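Local coordinates for protein AGR_L_2016p (Agrobacterium tumefaciens, PDB 2GVH) that hydrolyses acyl-CoA thioesters to the free acid and coenzyme A, as a tandem hotdog-fold thioesterase, at the interface of chains A and B. Residues are numbered along the deposited sequence; one frame, centred on the assembly and turned at random. Chains: chain A/B, AGR_L_2016p.

The interface of chains A and B. Residues chain A 209-212; chain B 74-77, 130.
A:Arg209 lies over B:Ser75 and reaches B:Glu77, where two edge strands of hotdog-fold thioesterase domains meet. This is a cross-chain beta pairing in the deposited three-copy assembly, which may or may not be the biological one. Strand 210-211 of chain A runs antiparallel to strand 71-76 of chain B. A:Ile210 pairs with B:Cys76, and A:Asp211 with B:Ser75. A:Ile210 N donates to B:Cys76 O at 2.8 Å, and B:Cys76 N returns a bond to A:Ile210 O at 2.8 Å. A:Phe212 N extends the ladder to B:Ala74 O at 2.7 Å.

A:Arg209 buries 61 Å² against chain B, and B:Ser75 buries 47 Å² against chain A. The arginine CG is anti to the backbone N (chi1 -174°), and the chain stays extended to NE. This carries the guanidinium past the strand pair to chain B. There NH1 forms a long salt bridge with B:Glu77 OE2, at 3.8 Å. The carboxylate carbon sits at the guanidinium edge, and the two planes are turned 35° apart. NH2 approaches the B:Ser75 hydroxyl OG at 3.3 Å, a polar contact.

A:Asp211 meets A:Arg209 from within chain A, and B:His130 positions B:Glu77. A:Asp211 makes a same-chain salt bridge to A:Arg209 NE through OD1; the hydrogen bonds between the two are weak. A:Asp211 OD1 also points at the B:Ser75 side chain, 3.6 Å from its hydroxyl OG. In chain B, B:His130 NE2 donates to B:Glu77 OE2 at 2.8 Å, nearly straight at 167°. The oxygen lies in the imidazole plane and is met on its anti side, with the donor tilted out of the carboxylate plane. This bond may hold the carboxylate towards A:Arg209.

A:Ile210 CG2 sits above one face of the A:Phe212 ring, offset toward its rim.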
ATOM      1  N   ARG A 209      15.570  -5.062  22.968  1.00 66.93           N
ATOM      2  CA  ARG A 209      16.631  -4.778  22.005  1.00 69.02           C
ATOM      3  C   ARG A 209      16.576  -5.794  20.882  1.00 68.42           C
ATOM      4  O   ARG A 209      16.423  -6.976  21.131  1.00 69.50           O
ATOM      5  CB  ARG A 209      18.010  -4.808  22.683  1.00 70.81           C
ATOM      6  CG  ARG A 209      19.165  -4.380  21.783  1.00 74.62           C
ATOM      7  CD  ARG A 209      20.510  -4.653  22.440  1.00 72.22           C
ATOM      8  NE  ARG A 209      21.623  -4.214  21.595  1.00 83.97           N
ATOM      9  CZ  ARG A 209      22.012  -2.943  21.431  1.00 89.55           C
ATOM     10  NH1 ARG A 209      21.387  -1.939  22.053  1.00 90.00           N
ATOM     11  NH2 ARG A 209      23.037  -2.671  20.633  1.00 88.64           N
ATOM     12  N   ILE A 210      16.664  -5.317  19.646  1.00 67.80           N
ATOM     13  CA  ILE A 210      16.711  -6.166  18.480  1.00 66.83           C
ATOM     14  C   ILE A 210      17.942  -5.799  17.706  1.00 66.21           C
ATOM     15  O   ILE A 210      18.116  -4.646  17.338  1.00 66.70           O
ATOM     16  CB  ILE A 210      15.478  -5.941  17.576  1.00 68.50           C
ATOM     17  CG1 ILE A 210      14.198  -6.311  18.323  1.00 67.76           C
ATOM     18  CG2 ILE A 210      15.593  -6.755  16.295  1.00 68.05           C
ATOM     19  CD1 ILE A 210      12.933  -6.154  17.506  1.00 65.15           C
ATOM     20  N   ASP A 211      18.796  -6.784  17.472  1.00 66.83           N
ATOM     21  CA  ASP A 211      19.995  -6.634  16.645  1.00 66.55           C
ATOM     22  C   ASP A 211      19.828  -7.366  15.325  1.00 64.85           C
ATOM     23  O   ASP A 211      19.365  -8.502  15.290  1.00 65.17           O
ATOM     24  CB  ASP A 211      21.196  -7.218  17.360  1.00 68.52           C
ATOM     25  CG  ASP A 211      21.555  -6.449  18.594  1.00 73.66           C
ATOM     26  OD1 ASP A 211      21.874  -5.247  18.470  1.00 78.47           O
ATOM     27  OD2 ASP A 211      21.517  -7.048  19.687  1.00 79.19           O
ATOM     28  N   PHE A 212      20.210  -6.701  14.240  1.00 63.99           N
ATOM     29  CA  PHE A 212      20.138  -7.260  12.901  1.00 62.57           C
ATOM     30  C   PHE A 212      21.479  -7.795  12.435  1.00 63.24           C
ATOM     31  O   PHE A 212      22.475  -7.075  12.431  1.00 64.07           O
ATOM     32  CB  PHE A 212      19.665  -6.193  11.930  1.00 63.32           C
ATOM     33  CG  PHE A 212      18.209  -5.861  12.074  1.00 64.96           C
ATOM     34  CD1 PHE A 212      17.240  -6.684  11.509  1.00 67.33           C
ATOM     35  CD2 PHE A 212      17.808  -4.748  12.798  1.00 65.58           C
ATOM     36  CE1 PHE A 212      15.885  -6.395  11.652  1.00 67.29           C
ATOM     37  CE2 PHE A 212      16.448  -4.449  12.953  1.00 66.82           C
ATOM     38  CZ  PHE A 212      15.493  -5.273  12.375  1.00 65.23           C
TER
ATOM     39  N   ALA B  74      21.288  -1.393  12.323  1.00 61.91           N
ATOM     40  CA  ALA B  74      22.048  -2.482  12.926  1.00 61.74           C
ATOM     41  C   ALA B  74      21.265  -2.968  14.133  1.00 62.62           C
ATOM     42  O   ALA B  74      21.171  -4.173  14.400  1.00 62.15           O
ATOM     43  CB  ALA B  74      23.421  -2.025  13.326  1.00 59.50           C
ATOM     44  N   SER B  75      20.667  -2.027  14.858  1.00 62.96           N
ATOM     45  CA  SER B  75      19.948  -2.424  16.049  1.00 64.58           C
ATOM     46  C   SER B  75      19.007  -1.386  16.597  1.00 65.01           C
ATOM     47  O   SER B  75      19.129  -0.188  16.328  1.00 63.69           O
ATOM     48  CB  SER B  75      20.930  -2.873  17.138  1.00 63.22           C
ATOM     49  OG  SER B  75      21.283  -1.789  17.926  1.00 68.15           O
ATOM     50  N   CYS B  76      18.106  -1.886  17.424  1.00 66.63           N
ATOM     51  CA  CYS B  76      16.996  -1.128  17.943  1.00 68.36           C
ATOM     52  C   CYS B  76      16.895  -1.373  19.458  1.00 68.33           C
ATOM     53  O   CYS B  76      16.696  -2.497  19.880  1.00 69.49           O
ATOM     54  CB  CYS B  76      15.772  -1.661  17.240  1.00 67.11           C
ATOM     55  SG  CYS B  76      14.277  -0.906  17.693  1.00 80.24           S
ATOM     56  N   GLU B  77      17.059  -0.349  20.279  1.00 68.48           N
ATOM     57  CA  GLU B  77      17.032  -0.544  21.730  1.00 69.60           C
ATOM     58  C   GLU B  77      15.629  -0.759  22.222  1.00 68.39           C
ATOM     59  O   GLU B  77      14.678  -0.458  21.500  1.00 70.48           O
ATOM     60  CB  GLU B  77      17.709   0.621  22.468  1.00 70.22           C
ATOM     61  CG  GLU B  77      19.162   0.292  22.786  1.00 74.39           C
ATOM     62  CD  GLU B  77      19.940   1.446  23.400  1.00 80.82           C
ATOM     63  OE1 GLU B  77      19.465   2.030  24.398  1.00 91.55           O
ATOM     64  OE2 GLU B  77      21.047   1.756  22.900  1.00 89.01           O
ATOM     65  N   HIS B 130      20.325   2.414  16.228  1.00 63.27           N
ATOM     66  CA  HIS B 130      21.717   2.446  15.843  1.00 62.21           C
ATOM     67  C   HIS B 130      21.838   2.169  14.367  1.00 62.42           C
ATOM     68  O   HIS B 130      21.739   1.001  13.925  1.00 62.04           O
ATOM     69  CB  HIS B 130      22.531   1.453  16.664  1.00 62.06           C
ATOM     70  CG  HIS B 130      22.483   1.713  18.139  1.00 65.90           C
ATOM     71  ND1 HIS B 130      23.413   2.504  18.787  1.00 69.46           N
ATOM     72  CD2 HIS B 130      21.612   1.294  19.091  1.00 68.68           C
ATOM     73  CE1 HIS B 130      23.118   2.558  20.073  1.00 66.22           C
ATOM     74  NE2 HIS B 130      22.028   1.835  20.281  1.00 69.07           N
TER